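PDB 4S1V: D-3-phosphoglycerate dehydrogenase-related protein, which probably catalyses the NAD-dependent oxidation of 3-phospho-D-glycerate, as a member of the D-isomer-specific 2-hydroxyacid dehydrogenase family. Local coordinates for residues C[29-34]-C[46-51]; C[63-68]-C[92-97]; C[194-199]-C[219-224]; C[223-228]-C[241-246]. All coordinates share one frame; numbering follows the deposited sequence.

Interactions 1 and 2 come first along the chain, in series, and belong to the N-terminal domain built on a five-stranded parallel sheet. Interaction 1 closes the loop from strand 27-30 through helix 38-45 to strand 50-53. Interaction 2 closes the path from helix 62-66 through strand 73-76 and helix 86-91 to the turn before strand 95-98. The two touch where Lys46 NZ meets His67 O. Interactions 3 and 4 belong to the NAD-binding domain. Interaction 3 closes the path from helix 196-202 through strand 205-208 to helix 222-226. Interaction 4 starts where it ends, shares Gln223 and Asp224 with interaction 3, and closes the path through strand 233-236 to loop 241-246. None nests inside another.

Interaction 1 (C[29-34]-C[46-51]); sequences TVFNDS and KPFEAL
A beta-alpha-beta crossover in the N-terminal parallel sheet brings Thr29 and Phe31 against Phe48. The chain leaves strand 27-30, passes through helix 38-45 and returns as strand 50-53. Strand 3-6 lies between these two strands in the sheet, so the backbones stay apart. The nearest CA atoms, those of Thr29 and Phe48, are 9.3 Å from each other. Side chains alone make the contact.

Phe48 is the shared partner and is buried. Its ring reaches across with CG anti to its carbonyl carbon (chi1 -69°). The far end of the ring meets Thr29 at about a right angle. Thr29 OG1 sits at the ring edge, in the ring plane, 3.6 Å from Phe48 CZ. Thr29 CB is almost as near, 3.7 Å from the same CZ atom. The methyl of Thr29, CG2, turns to its own segment instead and lies 3.7 Å above one face of the Phe31 ring, offset toward the rim. Thr29 therefore touches both aromatic rings, one at its edge and one over its face.

No hydrogen bond crosses between the two segments. Other residues pack round the rings. Phe48 also packs on Ala5 of strand 3-6 and makes a cation-pi contact with Lys3. Phe31 leans on Arg44 of helix 38-45. The backbone of Thr29 pairs with Ile4 and Ile6 of strand 3-6. The two phenylalanines come from opposite directions and meet through one atom each, Phe31 CE2 and Phe48 CE2, 4.0 Å apart.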
loop_
_atom_site.group_PDB
_atom_site.type_symbol
_atom_site.label_atom_id
_atom_site.label_comp_id
_atom_site.label_asym_id
_atom_site.label_seq_id
_atom_site.Cartn_x
_atom_site.Cartn_y
_atom_site.Cartn_z
ATOM N N THR C 29 -31.664 -2.360 -31.294
ATOM C CA THR C 29 -31.027 -3.083 -30.186
ATOM C C THR C 29 -29.641 -2.501 -29.917
ATOM O O THR C 29 -28.825 -2.361 -30.836
ATOM C CB THR C 29 -30.875 -4.589 -30.478
ATOM O OG1 THR C 29 -32.143 -5.135 -30.861
ATOM C CG2 THR C 29 -30.349 -5.331 -29.243
ATOM N N VAL C 30 -29.392 -2.165 -28.653
ATOM C CA VAL C 30 -28.100 -1.659 -28.208
ATOM C C VAL C 30 -27.362 -2.731 -27.411
ATOM O O VAL C 30 -27.827 -3.162 -26.351
ATOM C CB VAL C 30 -28.251 -0.395 -27.329
ATOM C CG1 VAL C 30 -26.883 0.189 -27.016
ATOM C CG2 VAL C 30 -29.126 0.646 -28.021
ATOM N N PHE C 31 -26.212 -3.155 -27.923
ATOM C CA PHE C 31 -25.386 -4.125 -27.214
ATOM C C PHE C 31 -24.373 -3.433 -26.308
ATOM O O PHE C 31 -23.953 -2.307 -26.583
ATOM C CB PHE C 31 -24.734 -5.101 -28.192
ATOM C CG PHE C 31 -25.726 -5.987 -28.887
ATOM C CD1 PHE C 31 -26.308 -7.063 -28.213
ATOM C CD2 PHE C 31 -26.105 -5.735 -30.204
ATOM C CE1 PHE C 31 -27.237 -7.874 -28.844
ATOM C CE2 PHE C 31 -27.032 -6.547 -30.839
ATOM C CZ PHE C 31 -27.601 -7.614 -30.158
ATOM N N ASN C 32 -24.007 -4.104 -25.217
ATOM C CA ASN C 32 -23.249 -3.475 -24.132
ATOM C C ASN C 32 -21.975 -4.220 -23.763
ATOM O O ASN C 32 -21.115 -3.693 -23.055
ATOM C CB ASN C 32 -24.127 -3.330 -22.880
ATOM C CG ASN C 32 -25.435 -2.608 -23.151
ATOM O OD1 ASN C 32 -26.500 -3.066 -22.737
ATOM N ND2 ASN C 32 -25.365 -1.470 -23.843
ATOM N N ASP C 33 -21.864 -5.456 -24.227
ATOM C CA ASP C 33 -20.698 -6.264 -23.929
ATOM C C ASP C 33 -19.655 -6.099 -25.023
ATOM O O ASP C 33 -19.948 -5.596 -26.105
ATOM C CB ASP C 33 -21.078 -7.741 -23.705
ATOM C CG ASP C 33 -21.876 -8.344 -24.861
ATOM O OD1 ASP C 33 -22.109 -7.661 -25.884
ATOM O OD2 ASP C 33 -22.280 -9.521 -24.735
ATOM N N SER C 34 -18.429 -6.498 -24.724
ATOM C CA SER C 34 -17.379 -6.472 -25.714
ATOM C C SER C 34 -17.222 -7.875 -26.286
ATOM O O SER C 34 -16.787 -8.794 -25.596
ATOM C CB SER C 34 -16.076 -5.972 -25.092
ATOM O OG SER C 34 -14.976 -6.281 -25.924
ATOM N N LYS C 46 -27.056 -11.288 -37.456
ATOM C CA LYS C 46 -27.752 -11.787 -38.652
ATOM C C LYS C 46 -29.005 -10.990 -39.064
ATOM O O LYS C 46 -29.090 -10.563 -40.216
ATOM C CB LYS C 46 -28.058 -13.289 -38.568
ATOM C CG LYS C 46 -26.924 -14.157 -39.079
ATOM C CD LYS C 46 -27.428 -15.331 -39.894
ATOM C CE LYS C 46 -26.282 -16.257 -40.291
ATOM N NZ LYS C 46 -25.316 -15.658 -41.261
ATOM N N PRO C 47 -29.958 -10.766 -38.129
ATOM C CA PRO C 47 -31.221 -10.126 -38.532
ATOM C C PRO C 47 -31.132 -8.610 -38.785
ATOM O O PRO C 47 -32.139 -7.989 -39.139
ATOM C CB PRO C 47 -32.139 -10.394 -37.337
ATOM C CG PRO C 47 -31.214 -10.436 -36.174
ATOM C CD PRO C 47 -29.956 -11.088 -36.686
ATOM N N PHE C 48 -29.952 -8.020 -38.609
ATOM C CA PHE C 48 -29.830 -6.563 -38.690
ATOM C C PHE C 48 -29.519 -6.039 -40.084
ATOM O O PHE C 48 -28.751 -6.638 -40.834
ATOM C CB PHE C 48 -28.830 -6.043 -37.661
ATOM C CG PHE C 48 -29.309 -6.174 -36.245
ATOM C CD1 PHE C 48 -30.290 -5.324 -35.749
ATOM C CD2 PHE C 48 -28.793 -7.159 -35.409
ATOM C CE1 PHE C 48 -30.736 -5.448 -34.442
ATOM C CE2 PHE C 48 -29.235 -7.288 -34.104
ATOM C CZ PHE C 48 -30.206 -6.434 -33.619
ATOM N N GLU C 49 -30.139 -4.909 -40.408
ATOM C CA GLU C 49 -29.997 -4.256 -41.710
ATOM C C GLU C 49 -29.041 -3.056 -41.665
ATOM O O GLU C 49 -28.495 -2.649 -42.696
ATOM C CB GLU C 49 -31.377 -3.817 -42.226
ATOM C CG GLU C 49 -32.348 -4.968 -42.468
ATOM C CD GLU C 49 -33.789 -4.510 -42.612
ATOM O OE1 GLU C 49 -34.425 -4.192 -41.580
ATOM O OE2 GLU C 49 -34.291 -4.479 -43.759
ATOM N N ALA C 50 -28.856 -2.493 -40.474
ATOM C CA ALA C 50 -27.891 -1.412 -40.257
ATOM C C ALA C 50 -27.136 -1.630 -38.954
ATOM O O ALA C 50 -27.723 -2.050 -37.957
ATOM C CB ALA C 50 -28.588 -0.054 -40.239
ATOM N N LEU C 51 -25.838 -1.345 -38.974
ATOM C CA LEU C 51 -25.025 -1.315 -37.762
ATOM C C LEU C 51 -24.539 0.098 -37.523
ATOM O O LEU C 51 -24.112 0.778 -38.459
ATOM C CB LEU C 51 -23.793 -2.208 -37.882
ATOM C CG LEU C 51 -23.881 -3.696 -38.175
ATOM C CD1 LEU C 51 -22.459 -4.212 -38.322
ATOM C CD2 LEU C 51 -24.625 -4.441 -37.070
#

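Interaction 2 (C[63-68]-C[92-97]); sequences NLLAHL and YGVTVL
Leu65 and Ala66 rest on the broad face of the Tyr92 ring. The last turn of helix 62-66 is the bump, and the flat ring is the floor beneath it. Leu65 CB stands 3.9 Å above the ring plane, offset toward the rim, and makes a CH-pi contact 23° off the ring normal. The peptide from Leu65 to Ala66 lies over the same ring. Leu65 O comes within 3.6 Å of Tyr92 CD2, and Ala66 CA is 3.6 Å from Tyr92 CE2. The small Ala66 side chain lets the phenol end run alongside it, with CB 4.0 Å from Tyr92 OH. That hydroxyl is hydrogen-bonded to Glu62.

Leu65 goes deeper with its end. Its CD2 methyl meets Val94 CG2 at 4.0 Å, and Leu88 and Cys89 of helix 86-91 line the same hollow. Between Tyr92 and Val94, Gly93 takes a positive phi as the C-prime residue of a Schellman motif that ends helix 86-91. This turn lets Tyr92 and Val94 both face helix 62-66. The helix thus packs on the helix-to-strand turn that leads into edge strand 95-98 of a parallel alpha/beta domain.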
loop_
_atom_site.group_PDB
_atom_site.type_symbol
_atom_site.label_atom_id
_atom_site.label_comp_id
_atom_site.label_asym_id
_atom_site.label_seq_id
_atom_site.Cartn_x
_atom_site.Cartn_y
_atom_site.Cartn_z
ATOM N N ASN C 63 -14.741 -11.575 -42.966
ATOM C CA ASN C 63 -15.491 -12.615 -42.271
ATOM C C ASN C 63 -16.875 -12.133 -41.813
ATOM O O ASN C 63 -17.873 -12.818 -42.029
ATOM C CB ASN C 63 -14.676 -13.149 -41.090
ATOM C CG ASN C 63 -15.337 -14.332 -40.402
ATOM O OD1 ASN C 63 -15.908 -15.209 -41.050
ATOM N ND2 ASN C 63 -15.253 -14.362 -39.079
ATOM N N LEU C 64 -16.936 -10.954 -41.194
ATOM C CA LEU C 64 -18.219 -10.373 -40.802
ATOM C C LEU C 64 -19.091 -10.079 -42.025
ATOM O O LEU C 64 -20.245 -10.492 -42.081
ATOM C CB LEU C 64 -18.027 -9.092 -39.970
ATOM C CG LEU C 64 -17.597 -9.151 -38.497
ATOM C CD1 LEU C 64 -17.843 -7.800 -37.832
ATOM C CD2 LEU C 64 -18.330 -10.252 -37.741
ATOM N N LEU C 65 -18.521 -9.381 -43.002
ATOM C CA LEU C 65 -19.241 -8.985 -44.211
ATOM C C LEU C 65 -19.715 -10.186 -45.032
ATOM O O LEU C 65 -20.797 -10.152 -45.622
ATOM C CB LEU C 65 -18.360 -8.070 -45.069
ATOM C CG LEU C 65 -17.970 -6.712 -44.469
ATOM C CD1 LEU C 65 -16.659 -6.218 -45.062
ATOM C CD2 LEU C 65 -19.072 -5.681 -44.675
ATOM N N ALA C 66 -18.910 -11.247 -45.056
ATOM C CA ALA C 66 -19.251 -12.462 -45.796
ATOM C C ALA C 66 -20.467 -13.174 -45.209
ATOM O O ALA C 66 -21.198 -13.848 -45.936
ATOM C CB ALA C 66 -18.058 -13.409 -45.864
ATOM N N HIS C 67 -20.696 -13.003 -43.907
ATOM C CA HIS C 67 -21.729 -13.765 -43.207
ATOM C C HIS C 67 -22.878 -12.963 -42.672
ATOM O O HIS C 67 -23.625 -13.431 -41.801
ATOM C CB HIS C 67 -21.088 -14.598 -42.112
ATOM C CG HIS C 67 -20.108 -15.603 -42.636
ATOM N ND1 HIS C 67 -20.497 -16.729 -43.261
ATOM C CD2 HIS C 67 -18.714 -15.606 -42.647
ATOM C CE1 HIS C 67 -19.414 -17.424 -43.642
ATOM N NE2 HIS C 67 -18.322 -16.737 -43.262
ATOM N N LEU C 68 -23.035 -11.748 -43.188
ATOM C CA LEU C 68 -24.145 -10.884 -42.804
ATOM C C LEU C 68 -24.857 -10.331 -44.050
ATOM O O LEU C 68 -24.700 -9.148 -44.386
ATOM C CB LEU C 68 -23.666 -9.757 -41.878
ATOM C CG LEU C 68 -23.152 -10.142 -40.481
ATOM C CD1 LEU C 68 -22.541 -8.939 -39.778
ATOM C CD2 LEU C 68 -24.250 -10.758 -39.625
ATOM N N TYR C 92 -19.278 -5.952 -50.803
ATOM C CA TYR C 92 -20.319 -6.838 -50.268
ATOM C C TYR C 92 -21.696 -6.186 -50.227
ATOM O O TYR C 92 -22.603 -6.682 -49.551
ATOM C CB TYR C 92 -19.946 -7.346 -48.877
ATOM C CG TYR C 92 -18.997 -8.508 -48.915
ATOM C CD1 TYR C 92 -17.622 -8.296 -48.960
ATOM C CD2 TYR C 92 -19.469 -9.820 -48.925
ATOM C CE1 TYR C 92 -16.738 -9.354 -49.000
ATOM C CE2 TYR C 92 -18.587 -10.888 -48.966
ATOM C CZ TYR C 92 -17.226 -10.644 -49.006
ATOM O OH TYR C 92 -16.333 -11.683 -49.056
ATOM N N GLY C 93 -21.839 -5.073 -50.944
ATOM C CA GLY C 93 -23.103 -4.339 -51.012
ATOM C C GLY C 93 -23.463 -3.595 -49.737
ATOM O O GLY C 93 -24.639 -3.355 -49.464
ATOM N N VAL C 94 -22.460 -3.222 -48.950
ATOM C CA VAL C 94 -22.734 -2.471 -47.727
ATOM C C VAL C 94 -22.298 -1.026 -47.881
ATOM O O VAL C 94 -21.128 -0.746 -48.153
ATOM C CB VAL C 94 -22.098 -3.116 -46.481
ATOM C CG1 VAL C 94 -22.445 -2.313 -45.232
ATOM C CG2 VAL C 94 -22.562 -4.561 -46.336
ATOM N N THR C 95 -23.267 -0.125 -47.748
ATOM C CA THR C 95 -23.016 1.311 -47.715
ATOM C C THR C 95 -22.389 1.674 -46.372
ATOM O O THR C 95 -22.873 1.252 -45.317
ATOM C CB THR C 95 -24.319 2.122 -47.908
ATOM O OG1 THR C 95 -24.999 1.658 -49.075
ATOM C CG2 THR C 95 -24.032 3.624 -48.078
ATOM N N VAL C 96 -21.301 2.441 -46.428
ATOM C CA VAL C 96 -20.678 3.004 -45.235
ATOM C C VAL C 96 -20.835 4.521 -45.239
ATOM O O VAL C 96 -20.326 5.205 -46.126
ATOM C CB VAL C 96 -19.186 2.625 -45.134
ATOM C CG1 VAL C 96 -18.528 3.315 -43.942
ATOM C CG2 VAL C 96 -19.036 1.117 -45.017
ATOM N N LEU C 97 -21.552 5.038 -44.250
ATOM C CA LEU C 97 -21.688 6.484 -44.080
ATOM C C LEU C 97 -20.929 6.941 -42.831
ATOM O O LEU C 97 -20.931 6.252 -41.806
ATOM C CB LEU C 97 -23.168 6.889 -44.003
ATOM C CG LEU C 97 -24.052 6.641 -45.240
ATOM C CD1 LEU C 97 -25.535 6.845 -44.926
ATOM C CD2 LEU C 97 -23.633 7.540 -46.397
#

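Interaction 3 (C[194-199]-C[219-224])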
loop_
_atom_site.group_PDB
_atom_site.type_symbol
_atom_site.label_atom_id
_atom_site.label_comp_id
_atom_site.label_asym_id
_atom_site.label_seq_id
_atom_site.Cartn_x
_atom_site.Cartn_y
_atom_site.Cartn_z
ATOM N N ALA C 194 14.143 21.358 -32.980
ATOM C CA ALA C 194 15.085 21.246 -34.092
ATOM C C ALA C 194 14.984 19.877 -34.762
ATOM O O ALA C 194 15.038 19.778 -35.987
ATOM C CB ALA C 194 16.509 21.487 -33.605
ATOM N N ASP C 195 14.863 18.835 -33.942
ATOM C CA ASP C 195 14.628 17.468 -34.412
ATOM C C ASP C 195 13.965 16.635 -33.313
ATOM O O ASP C 195 13.737 17.131 -32.202
ATOM C CB ASP C 195 15.925 16.805 -34.919
ATOM C CG ASP C 195 17.052 16.831 -33.892
ATOM O OD1 ASP C 195 16.792 16.645 -32.682
ATOM O OD2 ASP C 195 18.215 17.017 -34.304
ATOM N N LYS C 196 13.663 15.377 -33.636
ATOM C CA LYS C 196 13.019 14.442 -32.711
ATOM C C LYS C 196 13.889 14.217 -31.472
ATOM O O LYS C 196 13.370 14.159 -30.347
ATOM C CB LYS C 196 12.705 13.110 -33.418
ATOM C CG LYS C 196 11.987 12.087 -32.547
ATOM C CD LYS C 196 11.601 10.813 -33.295
ATOM C CE LYS C 196 12.792 9.910 -33.570
ATOM N NZ LYS C 196 12.360 8.496 -33.751
ATOM N N ALA C 197 15.202 14.097 -31.685
ATOM C CA ALA C 197 16.162 13.924 -30.583
ATOM C C ALA C 197 16.072 15.058 -29.548
ATOM O O ALA C 197 15.975 14.797 -28.351
ATOM C CB ALA C 197 17.583 13.770 -31.111
ATOM N N GLU C 198 16.067 16.309 -30.006
ATOM C CA GLU C 198 15.882 17.449 -29.099
ATOM C C GLU C 198 14.519 17.403 -28.382
ATOM O O GLU C 198 14.420 17.736 -27.203
ATOM C CB GLU C 198 16.049 18.778 -29.854
ATOM C CG GLU C 198 15.495 19.989 -29.112
ATOM C CD GLU C 198 15.806 21.315 -29.786
ATOM O OE1 GLU C 198 16.990 21.713 -29.827
ATOM O OE2 GLU C 198 14.860 21.977 -30.254
ATOM N N PHE C 199 13.480 16.991 -29.105
ATOM C CA PHE C 199 12.123 16.935 -28.577
ATOM C C PHE C 199 12.034 15.984 -27.387
ATOM O O PHE C 199 11.534 16.364 -26.336
ATOM C CB PHE C 199 11.133 16.552 -29.692
ATOM C CG PHE C 199 9.692 16.459 -29.241
ATOM C CD1 PHE C 199 8.992 17.595 -28.834
ATOM C CD2 PHE C 199 9.027 15.234 -29.254
ATOM C CE1 PHE C 199 7.663 17.502 -28.439
ATOM C CE2 PHE C 199 7.697 15.137 -28.862
ATOM C CZ PHE C 199 7.016 16.269 -28.448
ATOM N N ILE C 219 6.469 4.988 -34.752
ATOM C CA ILE C 219 7.273 6.204 -34.905
ATOM C C ILE C 219 8.016 6.616 -33.617
ATOM O O ILE C 219 9.099 7.190 -33.681
ATOM C CB ILE C 219 6.463 7.378 -35.515
ATOM C CG1 ILE C 219 7.420 8.431 -36.094
ATOM C CG2 ILE C 219 5.484 7.960 -34.501
ATOM C CD1 ILE C 219 6.806 9.335 -37.136
ATOM N N VAL C 220 7.435 6.319 -32.458
ATOM C CA VAL C 220 8.176 6.426 -31.201
ATOM C C VAL C 220 8.890 5.091 -30.953
ATOM O O VAL C 220 8.251 4.045 -30.854
ATOM C CB VAL C 220 7.272 6.800 -29.997
ATOM C CG1 VAL C 220 8.125 7.069 -28.766
ATOM C CG2 VAL C 220 6.401 8.013 -30.318
ATOM N N THR C 221 10.219 5.133 -30.883
ATOM C CA THR C 221 11.023 3.936 -30.629
ATOM C C THR C 221 11.359 3.840 -29.148
ATOM O O THR C 221 11.245 4.839 -28.423
ATOM C CB THR C 221 12.361 3.971 -31.395
ATOM O OG1 THR C 221 13.195 5.006 -30.846
ATOM C CG2 THR C 221 12.133 4.201 -32.899
ATOM N N LYS C 222 11.786 2.650 -28.709
ATOM C CA LYS C 222 12.268 2.459 -27.341
ATOM C C LYS C 222 13.419 3.419 -27.037
ATOM O O LYS C 222 13.513 3.958 -25.933
ATOM C CB LYS C 222 12.715 1.006 -27.106
ATOM C CG LYS C 222 13.099 0.710 -25.665
ATOM C CD LYS C 222 13.517 -0.740 -25.481
ATOM C CE LYS C 222 13.445 -1.140 -24.018
ATOM N NZ LYS C 222 13.626 -2.610 -23.859
ATOM N N GLN C 223 14.279 3.634 -28.028
ATOM C CA GLN C 223 15.403 4.563 -27.911
ATOM C C GLN C 223 14.932 6.003 -27.659
ATOM O O GLN C 223 15.528 6.723 -26.867
ATOM C CB GLN C 223 16.323 4.461 -29.141
ATOM C CG GLN C 223 17.067 3.124 -29.265
ATOM C CD GLN C 223 16.299 2.026 -30.025
ATOM O OE1 GLN C 223 15.060 1.934 -29.978
ATOM N NE2 GLN C 223 17.050 1.171 -30.722
ATOM N N ASP C 224 13.844 6.407 -28.313
ATOM C CA ASP C 224 13.225 7.712 -28.066
ATOM C C ASP C 224 12.770 7.853 -26.609
ATOM O O ASP C 224 13.039 8.868 -25.972
ATOM C CB ASP C 224 12.032 7.948 -28.997
ATOM C CG ASP C 224 12.422 8.010 -30.470
ATOM O OD1 ASP C 224 13.567 8.408 -30.788
ATOM O OD2 ASP C 224 11.558 7.671 -31.310
#
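Lys196 and Asp224 form a salt bridge between the first turns of two helices. Lys196 NZ donates to Asp224 OD2 at 2.7 Å and uses the syn lone pair of that oxygen, on the side of OD1. The lysine chain runs out extended and then bends at chi3 (74°). The bend carries the amine across the carboxylate at about a right angle to the aspartate side chain.

Asp224 OD2 takes a second donor from its own segment. Thr221 N reaches it at 2.9 Å in an almost straight bond (178°), coming from above the carboxylate plane (42° out of it). In return Asp224 N donates to Thr221 OG1 at 3.0 Å. These two reciprocal bonds are a capping box at the start of helix 222-226. The carboxylate is thus gripped by a backbone N-H and an ammonium group, and its negative charge near the helix start is probably favourable.

The other helix start is capped too. Asp195 is its N-cap residue, and its OD1 accepts from Glu198 N at 2.8 Å, nearly in line with the C-O bond. Glu198 OE2 also accepts from Ala194 N at 2.9 Å, from above its carboxylate plane.

The contact is at the surface of the NAD-binding domain. Beyond Thr221, Lys222 of helix 222-226 makes a salt bridge to Asp27 of the second subunit. Within the chain, Lys196 lies on Trp153 of strand 150-153 and Trp176 of strand 173-176, and Ile219 also packs on Trp153.

Interaction 4 (C[223-228]-C[241-246]); sequences QDLLAM and ELVESG
Gln223 bends at chi2 (88°) while Glu244 stretches out, its CG opposite the backbone N (chi1 174°), and the two polar ends draw near each other. Both lie in the Rossmann-type NAD-binding domain. Gln223 is on helix 222-226, and Glu244 is in the loop between strand 233-236 and helix 247-254. The approach is loose. Gln223 OE1 and Glu244 OE1 stay 3.9 Å apart, and the amide and carboxylate planes are turned 69° to each other. No hydrogen bond links the segments. The main polar partner of Glu244 OE1 is the backbone N of Lys222, at the start of the same helix. The loop carboxylate thus accepts from a helix N-H, at the same end that carries the Thr221-Asp224 capping box.

The other half of the contact is apolar and buried. Leu225 points toward the loop and meets Val243. Both also pack on Phe234 of strand 233-236, so the strand forms a common floor for helix and loop. The loop is held further by backbone bonds of Leu242 and Glu244 to Val220.

The helix ends soon after this. Ala227 N donates to Asp224 O at 3.3 Å, and Met228 N to Leu225 O at 3.1 Å. Arg258 donates to the same Leu225 oxygen. Across the contact, the closest apolar approach is between two methyls, Leu225 CD1 and Val243 CG1, at 4.2 Å.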
loop_
_atom_site.group_PDB
_atom_site.type_symbol
_atom_site.label_atom_id
_atom_site.label_comp_id
_atom_site.label_asym_id
_atom_site.label_seq_id
_atom_site.Cartn_x
_atom_site.Cartn_y
_atom_site.Cartn_z
ATOM N N GLN C 223 14.279 3.634 -28.028
ATOM C CA GLN C 223 15.403 4.563 -27.911
ATOM C C GLN C 223 14.932 6.003 -27.659
ATOM O O GLN C 223 15.528 6.723 -26.867
ATOM C CB GLN C 223 16.323 4.461 -29.141
ATOM C CG GLN C 223 17.067 3.124 -29.265
ATOM C CD GLN C 223 16.299 2.026 -30.025
ATOM O OE1 GLN C 223 15.060 1.934 -29.978
ATOM N NE2 GLN C 223 17.050 1.171 -30.722
ATOM N N ASP C 224 13.844 6.407 -28.313
ATOM C CA ASP C 224 13.225 7.712 -28.066
ATOM C C ASP C 224 12.770 7.853 -26.609
ATOM O O ASP C 224 13.039 8.868 -25.972
ATOM C CB ASP C 224 12.032 7.948 -28.997
ATOM C CG ASP C 224 12.422 8.010 -30.470
ATOM O OD1 ASP C 224 13.567 8.408 -30.788
ATOM O OD2 ASP C 224 11.558 7.671 -31.310
ATOM N N LEU C 225 12.073 6.839 -26.090
ATOM C CA LEU C 225 11.654 6.850 -24.685
ATOM C C LEU C 225 12.848 6.935 -23.736
ATOM O O LEU C 225 12.806 7.673 -22.747
ATOM C CB LEU C 225 10.800 5.627 -24.345
ATOM C CG LEU C 225 9.503 5.418 -25.127
ATOM C CD1 LEU C 225 8.834 4.134 -24.674
ATOM C CD2 LEU C 225 8.547 6.602 -24.987
ATOM N N LEU C 226 13.914 6.197 -24.050
ATOM C CA LEU C 226 15.100 6.136 -23.180
ATOM C C LEU C 226 15.885 7.447 -23.137
ATOM O O LEU C 226 16.624 7.701 -22.182
ATOM C CB LEU C 226 16.018 4.975 -23.582
ATOM C CG LEU C 226 15.485 3.567 -23.288
ATOM C CD1 LEU C 226 16.211 2.528 -24.131
ATOM C CD2 LEU C 226 15.587 3.250 -21.801
ATOM N N ALA C 227 15.701 8.275 -24.163
ATOM C CA ALA C 227 16.346 9.581 -24.244
ATOM C C ALA C 227 15.601 10.652 -23.447
ATOM O O ALA C 227 16.007 11.813 -23.446
ATOM C CB ALA C 227 16.503 10.009 -25.700
ATOM N N MET C 228 14.518 10.263 -22.770
ATOM C CA MET C 228 13.706 11.227 -22.020
ATOM C C MET C 228 14.301 11.503 -20.639
ATOM O O MET C 228 15.095 10.708 -20.134
ATOM C CB MET C 228 12.248 10.748 -21.902
ATOM C CG MET C 228 11.449 10.875 -23.199
ATOM S SD MET C 228 9.759 10.236 -23.151
ATOM C CE MET C 228 8.962 11.489 -22.146
ATOM N N GLU C 241 -0.106 1.948 -30.884
ATOM C CA GLU C 241 0.722 1.460 -31.997
ATOM C C GLU C 241 1.660 2.522 -32.624
ATOM O O GLU C 241 2.518 2.193 -33.459
ATOM C CB GLU C 241 -0.169 0.819 -33.064
ATOM C CG GLU C 241 -0.970 -0.390 -32.582
ATOM C CD GLU C 241 -2.369 -0.052 -32.061
ATOM O OE1 GLU C 241 -2.628 1.107 -31.658
ATOM O OE2 GLU C 241 -3.229 -0.966 -32.051
ATOM N N LEU C 242 1.498 3.783 -32.222
ATOM C CA LEU C 242 2.467 4.843 -32.549
ATOM C C LEU C 242 3.816 4.574 -31.900
ATOM O O LEU C 242 4.850 5.063 -32.360
ATOM C CB LEU C 242 1.961 6.202 -32.067
ATOM C CG LEU C 242 0.732 6.800 -32.750
ATOM C CD1 LEU C 242 0.219 8.005 -31.975
ATOM C CD2 LEU C 242 1.039 7.191 -34.189
ATOM N N VAL C 243 3.785 3.800 -30.820
ATOM C CA VAL C 243 4.957 3.508 -30.012
ATOM C C VAL C 243 5.355 2.054 -30.235
ATOM O O VAL C 243 4.516 1.156 -30.193
ATOM C CB VAL C 243 4.678 3.762 -28.511
ATOM C CG1 VAL C 243 5.927 3.528 -27.666
ATOM C CG2 VAL C 243 4.150 5.176 -28.302
ATOM N N GLU C 244 6.640 1.846 -30.501
ATOM C CA GLU C 244 7.214 0.519 -30.695
ATOM C C GLU C 244 6.655 -0.496 -29.697
ATOM O O GLU C 244 6.641 -0.246 -28.494
ATOM C CB GLU C 244 8.735 0.617 -30.573
ATOM C CG GLU C 244 9.469 -0.708 -30.605
ATOM C CD GLU C 244 10.934 -0.565 -30.231
ATOM O OE1 GLU C 244 11.565 0.443 -30.616
ATOM O OE2 GLU C 244 11.452 -1.466 -29.542
ATOM N N SER C 245 6.211 -1.640 -30.213
ATOM C CA SER C 245 5.511 -2.652 -29.420
ATOM C C SER C 245 6.266 -3.076 -28.163
ATOM O O SER C 245 7.415 -3.513 -28.241
ATOM C CB SER C 245 5.201 -3.882 -30.279
ATOM O OG SER C 245 4.722 -4.941 -29.469
ATOM N N GLY C 246 5.610 -2.926 -27.015
ATOM C CA GLY C 246 6.170 -3.316 -25.721
ATOM C C GLY C 246 7.121 -2.307 -25.092
ATOM O O GLY C 246 7.457 -2.414 -23.909
#